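PDB 6JIF: branched-chain-amino-acid aminotransferase from Pseudomonas sp. UW4, which catalyses the reversible, PLP-dependent transfer of the amino group between branched-chain amino acids and 2-oxoglutarate. Local coordinates for residues Phe33-Thr38 with Ser168-Pro173; Tyr45-Glu50 with Ala162-Phe167. All coordinates share one frame; numbering follows the deposited sequence.

Contact 1. Residues Phe33-Thr38 with Ser168-Pro173; sequences FDYIKT and SIFCIP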
loop_
_atom_site.group_PDB
_atom_site.type_symbol
_atom_site.label_atom_id
_atom_site.label_comp_id
_atom_site.label_asym_id
_atom_site.label_seq_id
_atom_site.Cartn_x
_atom_site.Cartn_y
_atom_site.Cartn_z
ATOM N N PHE B 33 20.366 11.469 -5.050
ATOM C CA PHE B 33 19.691 10.284 -4.518
ATOM C C PHE B 33 18.940 9.684 -5.703
ATOM O O PHE B 33 17.737 9.871 -5.870
ATOM C CB PHE B 33 18.750 10.644 -3.371
ATOM C CG PHE B 33 18.143 9.467 -2.703
ATOM C CD1 PHE B 33 18.952 8.529 -2.077
ATOM C CD2 PHE B 33 16.774 9.289 -2.673
ATOM C CE1 PHE B 33 18.404 7.420 -1.438
ATOM C CE2 PHE B 33 16.220 8.153 -2.025
ATOM C CZ PHE B 33 17.060 7.242 -1.421
ATOM N N ASP B 34 19.667 8.960 -6.538
ATOM C CA ASP B 34 19.149 8.464 -7.803
ATOM C C ASP B 34 19.588 7.023 -7.969
ATOM O O ASP B 34 20.701 6.671 -7.591
ATOM C CB ASP B 34 19.700 9.219 -8.985
ATOM C CG ASP B 34 19.374 10.682 -8.921
ATOM O OD1 ASP B 34 18.156 11.011 -9.061
ATOM O OD2 ASP B 34 20.310 11.475 -8.689
ATOM N N TYR B 35 18.740 6.217 -8.596
ATOM C CA TYR B 35 19.115 4.836 -8.833
ATOM C C TYR B 35 20.267 4.781 -9.820
ATOM O O TYR B 35 20.191 5.372 -10.900
ATOM C CB TYR B 35 17.947 4.011 -9.369
ATOM C CG TYR B 35 18.363 2.544 -9.520
ATOM C CD1 TYR B 35 19.023 2.104 -10.671
ATOM C CD2 TYR B 35 18.118 1.618 -8.511
ATOM C CE1 TYR B 35 19.391 0.794 -10.825
ATOM C CE2 TYR B 35 18.493 0.316 -8.650
ATOM C CZ TYR B 35 19.130 -0.092 -9.806
ATOM O OH TYR B 35 19.497 -1.417 -9.947
ATOM N N ILE B 36 21.326 4.056 -9.437
ATOM C CA ILE B 36 22.448 3.697 -10.298
ATOM C C ILE B 36 22.691 2.202 -10.095
ATOM O O ILE B 36 22.591 1.706 -8.970
ATOM C CB ILE B 36 23.691 4.530 -9.936
ATOM C CG1 ILE B 36 23.544 5.979 -10.451
ATOM C CG2 ILE B 36 24.968 3.921 -10.507
ATOM C CD1 ILE B 36 24.160 7.040 -9.519
ATOM N N LYS B 37 22.965 1.463 -11.174
ATOM C CA LYS B 37 23.149 0.007 -11.039
ATOM C C LYS B 37 24.575 -0.300 -10.571
ATOM O O LYS B 37 25.560 -0.005 -11.263
ATOM C CB LYS B 37 22.816 -0.725 -12.334
ATOM C CG LYS B 37 22.977 -2.233 -12.259
ATOM C CD LYS B 37 22.882 -2.824 -13.660
ATOM C CE LYS B 37 22.907 -4.326 -13.595
ATOM N NZ LYS B 37 22.848 -4.907 -14.968
ATOM N N THR B 38 24.669 -0.836 -9.364
ATOM C CA THR B 38 25.918 -1.283 -8.791
ATOM C C THR B 38 26.153 -2.742 -9.189
ATOM O O THR B 38 25.325 -3.371 -9.849
ATOM C CB THR B 38 25.877 -1.054 -7.272
ATOM O OG1 THR B 38 24.689 -1.647 -6.750
ATOM C CG2 THR B 38 25.877 0.472 -6.976
ATOM N N SER B 168 15.853 -9.005 -0.450
ATOM C CA SER B 168 16.948 -8.596 -1.309
ATOM C C SER B 168 17.508 -7.265 -0.794
ATOM O O SER B 168 16.852 -6.517 -0.070
ATOM C CB SER B 168 16.450 -8.525 -2.773
ATOM O OG SER B 168 17.407 -8.054 -3.705
ATOM N N ILE B 169 18.754 -6.994 -1.133
ATOM C CA ILE B 169 19.366 -5.718 -0.759
ATOM C C ILE B 169 20.181 -5.251 -1.960
ATOM O O ILE B 169 21.132 -5.928 -2.368
ATOM C CB ILE B 169 20.285 -5.790 0.489
ATOM C CG1 ILE B 169 19.635 -6.599 1.630
ATOM C CG2 ILE B 169 20.799 -4.370 0.922
ATOM C CD1 ILE B 169 20.581 -6.932 2.739
ATOM N N PHE B 170 19.859 -4.063 -2.481
ATOM C CA PHE B 170 20.775 -3.457 -3.441
ATOM C C PHE B 170 21.335 -2.171 -2.839
ATOM O O PHE B 170 20.887 -1.707 -1.795
ATOM C CB PHE B 170 20.111 -3.219 -4.818
ATOM C CG PHE B 170 18.962 -2.265 -4.828
ATOM C CD1 PHE B 170 19.181 -0.891 -4.985
ATOM C CD2 PHE B 170 17.639 -2.735 -4.796
ATOM C CE1 PHE B 170 18.125 0.016 -5.035
ATOM C CE2 PHE B 170 16.587 -1.796 -4.833
ATOM C CZ PHE B 170 16.842 -0.423 -4.944
ATOM N N CYS B 171 22.383 -1.635 -3.459
ATOM C CA CYS B 171 22.983 -0.398 -2.974
ATOM C C CYS B 171 23.171 0.576 -4.132
ATOM O O CYS B 171 23.144 0.208 -5.315
ATOM C CB CYS B 171 24.321 -0.664 -2.238
ATOM S SG CYS B 171 25.692 -1.228 -3.240
ATOM N N ILE B 172 23.333 1.837 -3.773
ATOM C CA ILE B 172 23.597 2.916 -4.754
ATOM C C ILE B 172 24.497 3.953 -4.104
ATOM O O ILE B 172 24.339 4.231 -2.912
ATOM C CB ILE B 172 22.302 3.603 -5.250
ATOM C CG1 ILE B 172 21.452 4.090 -4.067
ATOM C CG2 ILE B 172 21.485 2.687 -6.117
ATOM C CD1 ILE B 172 20.424 5.078 -4.536
ATOM N N PRO B 173 25.450 4.548 -4.838
ATOM C CA PRO B 173 26.187 5.683 -4.288
ATOM C C PRO B 173 25.264 6.896 -4.259
ATOM O O PRO B 173 24.445 7.094 -5.164
ATOM C CB PRO B 173 27.323 5.864 -5.295
ATOM C CG PRO B 173 26.686 5.455 -6.603
ATOM C CD PRO B 173 25.835 4.252 -6.231
HETATM O O HOH W 1 22.295 8.490 -6.527
HETATM O O HOH W 2 22.250 -0.705 -7.776
HETATM O O HOH W 3 23.499 -3.481 -5.413
#
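Tyr35 brings the edge of its ring, at CE2 and CD2, toward the face of the Phe170 ring. This is an offset edge-to-face pair, with centroids 5.5 Å apart and planes at 63°. The Tyr35 ring is placed there by CG standing anti to the backbone N (chi1 -176°). Its hydroxyl bonds to Glu66 of the second subunit and to Asn60. The other apolar contacts involve Ile172, whose CG2 faces Tyr35 CD2 at 4.3 Å and whose CD1 faces Phe33 CE1. Farther along, Ile36 CD1 rests on Pro173 CG, and Thr38 CG2 passes Pro173 CD at 3.9 Å.

The same Ile172 methyls are set against backbone carbonyl oxygens, CG2 3.2 Å from Ile36 O and CD1 3.5 Å from Asp34 O.

Polar links run largely through water. One water donates to both Ile36 O and Cys171 O and accepts from Thr38 N. A second donates to Thr38 OG1, 2.6 Å away, and accepts from Cys171 N. A third accepts from Asp34 N and donates to Pro173 O. Thr38 OG1 also comes 2.8 Å from Cys171 O.

The loop before strand 41-47 thus packs across strand 164-174, at the subunit interface, in the antiparallel sheet of the class IV aminotransferase fold.

Contact 2. Residues Tyr45-Glu50 with Ala162-Phe167; sequences YFRNGE and APEFIF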
loop_
_atom_site.group_PDB
_atom_site.type_symbol
_atom_site.label_atom_id
_atom_site.label_comp_id
_atom_site.label_asym_id
_atom_site.label_seq_id
_atom_site.Cartn_x
_atom_site.Cartn_y
_atom_site.Cartn_z
ATOM N N TYR B 45 15.610 -16.367 -0.930
ATOM C CA TYR B 45 14.210 -16.784 -1.058
ATOM C C TYR B 45 13.700 -17.443 0.219
ATOM O O TYR B 45 14.409 -18.223 0.849
ATOM C CB TYR B 45 14.034 -17.779 -2.215
ATOM C CG TYR B 45 14.262 -17.183 -3.583
ATOM C CD1 TYR B 45 15.531 -17.154 -4.149
ATOM C CD2 TYR B 45 13.207 -16.687 -4.316
ATOM C CE1 TYR B 45 15.733 -16.612 -5.414
ATOM C CE2 TYR B 45 13.388 -16.150 -5.574
ATOM C CZ TYR B 45 14.651 -16.103 -6.121
ATOM O OH TYR B 45 14.831 -15.561 -7.395
ATOM N N PHE B 46 12.456 -17.159 0.593
ATOM C CA PHE B 46 11.814 -17.907 1.668
ATOM C C PHE B 46 10.841 -18.881 1.022
ATOM O O PHE B 46 9.913 -18.461 0.310
ATOM C CB PHE B 46 11.142 -16.963 2.652
ATOM C CG PHE B 46 10.560 -17.645 3.882
ATOM C CD1 PHE B 46 9.268 -18.232 3.848
ATOM C CD2 PHE B 46 11.241 -17.625 5.080
ATOM C CE1 PHE B 46 8.711 -18.835 4.980
ATOM C CE2 PHE B 46 10.685 -18.222 6.213
ATOM C CZ PHE B 46 9.410 -18.823 6.160
ATOM N N ARG B 47 11.073 -20.179 1.265
ATOM C CA ARG B 47 10.252 -21.274 0.768
ATOM C C ARG B 47 10.204 -22.365 1.820
ATOM O O ARG B 47 11.199 -22.604 2.513
ATOM C CB ARG B 47 10.804 -21.909 -0.515
ATOM C CG ARG B 47 10.917 -20.987 -1.702
ATOM C CD ARG B 47 11.503 -21.748 -2.879
ATOM N NE ARG B 47 11.409 -20.978 -4.112
ATOM C CZ ARG B 47 12.452 -20.573 -4.828
ATOM N NH1 ARG B 47 13.686 -20.888 -4.434
ATOM N NH2 ARG B 47 12.253 -19.867 -5.939
ATOM N N ASN B 48 9.052 -23.030 1.923
ATOM C CA ASN B 48 8.925 -24.200 2.792
ATOM C C ASN B 48 9.385 -23.895 4.217
ATOM O O ASN B 48 10.120 -24.676 4.834
ATOM C CB ASN B 48 9.709 -25.371 2.206
ATOM C CG ASN B 48 9.347 -25.648 0.754
ATOM O OD1 ASN B 48 8.187 -25.932 0.428
ATOM N ND2 ASN B 48 10.335 -25.559 -0.129
ATOM N N GLY B 49 9.014 -22.712 4.715
ATOM C CA GLY B 49 9.262 -22.348 6.095
ATOM C C GLY B 49 10.655 -21.855 6.418
ATOM O O GLY B 49 10.979 -21.724 7.602
ATOM N N GLU B 50 11.495 -21.574 5.420
ATOM C CA GLU B 50 12.860 -21.188 5.732
ATOM C C GLU B 50 13.429 -20.265 4.676
ATOM O O GLU B 50 13.079 -20.371 3.493
ATOM C CB GLU B 50 13.795 -22.372 5.814
ATOM C CG GLU B 50 13.598 -23.250 7.000
ATOM C CD GLU B 50 14.372 -24.527 6.818
ATOM O OE1 GLU B 50 15.612 -24.493 7.051
ATOM O OE2 GLU B 50 13.750 -25.542 6.405
ATOM N N ALA B 162 1.634 -14.452 1.116
ATOM C CA ALA B 162 2.126 -15.146 -0.067
ATOM C C ALA B 162 2.679 -16.529 0.275
ATOM O O ALA B 162 3.052 -16.780 1.419
ATOM C CB ALA B 162 3.183 -14.303 -0.763
ATOM N N PRO B 163 2.757 -17.449 -0.710
ATOM C CA PRO B 163 3.425 -18.731 -0.451
ATOM C C PRO B 163 4.945 -18.660 -0.456
ATOM O O PRO B 163 5.565 -19.604 0.064
ATOM C CB PRO B 163 2.948 -19.616 -1.616
ATOM C CG PRO B 163 2.881 -18.621 -2.770
ATOM C CD PRO B 163 2.259 -17.397 -2.091
ATOM N N GLU B 164 5.560 -17.651 -1.095
ATOM C CA GLU B 164 7.018 -17.511 -1.120
ATOM C C GLU B 164 7.360 -16.046 -0.899
ATOM O O GLU B 164 6.520 -15.159 -1.107
ATOM C CB GLU B 164 7.662 -17.937 -2.465
ATOM C CG GLU B 164 7.435 -19.343 -2.911
ATOM C CD GLU B 164 7.764 -19.529 -4.396
ATOM O OE1 GLU B 164 8.582 -18.760 -4.949
ATOM O OE2 GLU B 164 7.188 -20.448 -5.016
ATOM N N PHE B 165 8.599 -15.774 -0.485
ATOM C CA PHE B 165 9.015 -14.387 -0.301
ATOM C C PHE B 165 10.454 -14.196 -0.803
ATOM O O PHE B 165 11.228 -15.130 -0.871
ATOM C CB PHE B 165 8.888 -13.917 1.180
ATOM C CG PHE B 165 7.517 -14.079 1.763
ATOM C CD1 PHE B 165 7.133 -15.297 2.283
ATOM C CD2 PHE B 165 6.647 -12.996 1.806
ATOM C CE1 PHE B 165 5.847 -15.471 2.793
ATOM C CE2 PHE B 165 5.360 -13.156 2.317
ATOM C CZ PHE B 165 4.985 -14.381 2.825
ATOM N N ILE B 166 10.790 -12.961 -1.161
ATOM C CA ILE B 166 12.147 -12.571 -1.526
ATOM C C ILE B 166 12.630 -11.525 -0.528
ATOM O O ILE B 166 11.922 -10.559 -0.232
ATOM C CB ILE B 166 12.218 -12.031 -2.970
ATOM C CG1 ILE B 166 12.192 -13.204 -3.938
ATOM C CG2 ILE B 166 13.484 -11.151 -3.190
ATOM C CD1 ILE B 166 12.032 -12.788 -5.388
ATOM N N PHE B 167 13.857 -11.710 -0.016
ATOM C CA PHE B 167 14.573 -10.693 0.760
ATOM C C PHE B 167 15.770 -10.276 -0.096
ATOM O O PHE B 167 16.532 -11.121 -0.541
ATOM C CB PHE B 167 15.018 -11.262 2.116
ATOM C CG PHE B 167 15.961 -10.361 2.848
ATOM C CD1 PHE B 167 15.690 -8.999 2.936
ATOM C CD2 PHE B 167 17.122 -10.865 3.410
ATOM C CE1 PHE B 167 16.579 -8.132 3.597
ATOM C CE2 PHE B 167 18.026 -10.022 4.086
ATOM C CZ PHE B 167 17.764 -8.680 4.200
HETATM O O HOH W 4 6.664 -22.233 0.334
#
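Tyr45 and Phe46 pair with Ile166 and Phe165 as neighbouring antiparallel strands, their short axes 4.6 Å apart. Strand 41-47 then leaves the pair through a type I' turn, Arg47 to Glu50, the tight turn of a beta hairpin with strand 50-57. Phe46 and Phe165 form a hydrogen-bonded pair. Phe46 N bonds to Phe165 O at 2.8 Å, and Phe165 N to Phe46 O at 3.1 Å. The two side chains lie side by side and point the same way, with Phe46 CD1 at the edge of the Phe165 ring. Tyr45 and Ile166 form the non-hydrogen-bonded pair on the other face of the sheet.

On that face, Glu164 can be followed outward. Its CB lies 3.6 Å from Phe46 O. Glu164 CG, anti to the carbonyl carbon (chi1 -59°), meets Arg47 CG at 4.0 Å. CD comes next to Arg47 NE. At the tip, Glu164 OE1 approaches the edge of the guanidinium in a long salt bridge, 3.7 Å from Arg47 NE, with the two planes 68° apart. With an alanine here the carboxylate is gone, and Arg47 would probably lose its acidic mate on this strand. The guanidinium also has a neighbour over one face, the Tyr45 ring.

Between the turn and Pro163, a water accepts from Asn48 N and donates to Pro163 O. The Tyr45 ring also meets Ile166, where Tyr45 CD2 and CE2 both lie 3.6 Å from Ile166 CG1.

The two contacts share strand 164-174, with centres 24 Å apart. Residues 162-167 run directly into 168-173, so contact 2 uses the start of the strand and contact 1 its later part. Along the chain the order is 33-38, 45-50, 162-167, 168-173, which nests contact 2 inside the loop closed by contact 1. Strand 41-47 follows the 33-38 loop and lies next to strand 164-174 in the antiparallel sheet. Contact 1 is the end nearer the chain centre, on the cofactor side and by the second subunit. Contact 2 lies farther out and touches no other chain. The strand thus connects the interface region with the sheet's outlying hairpin.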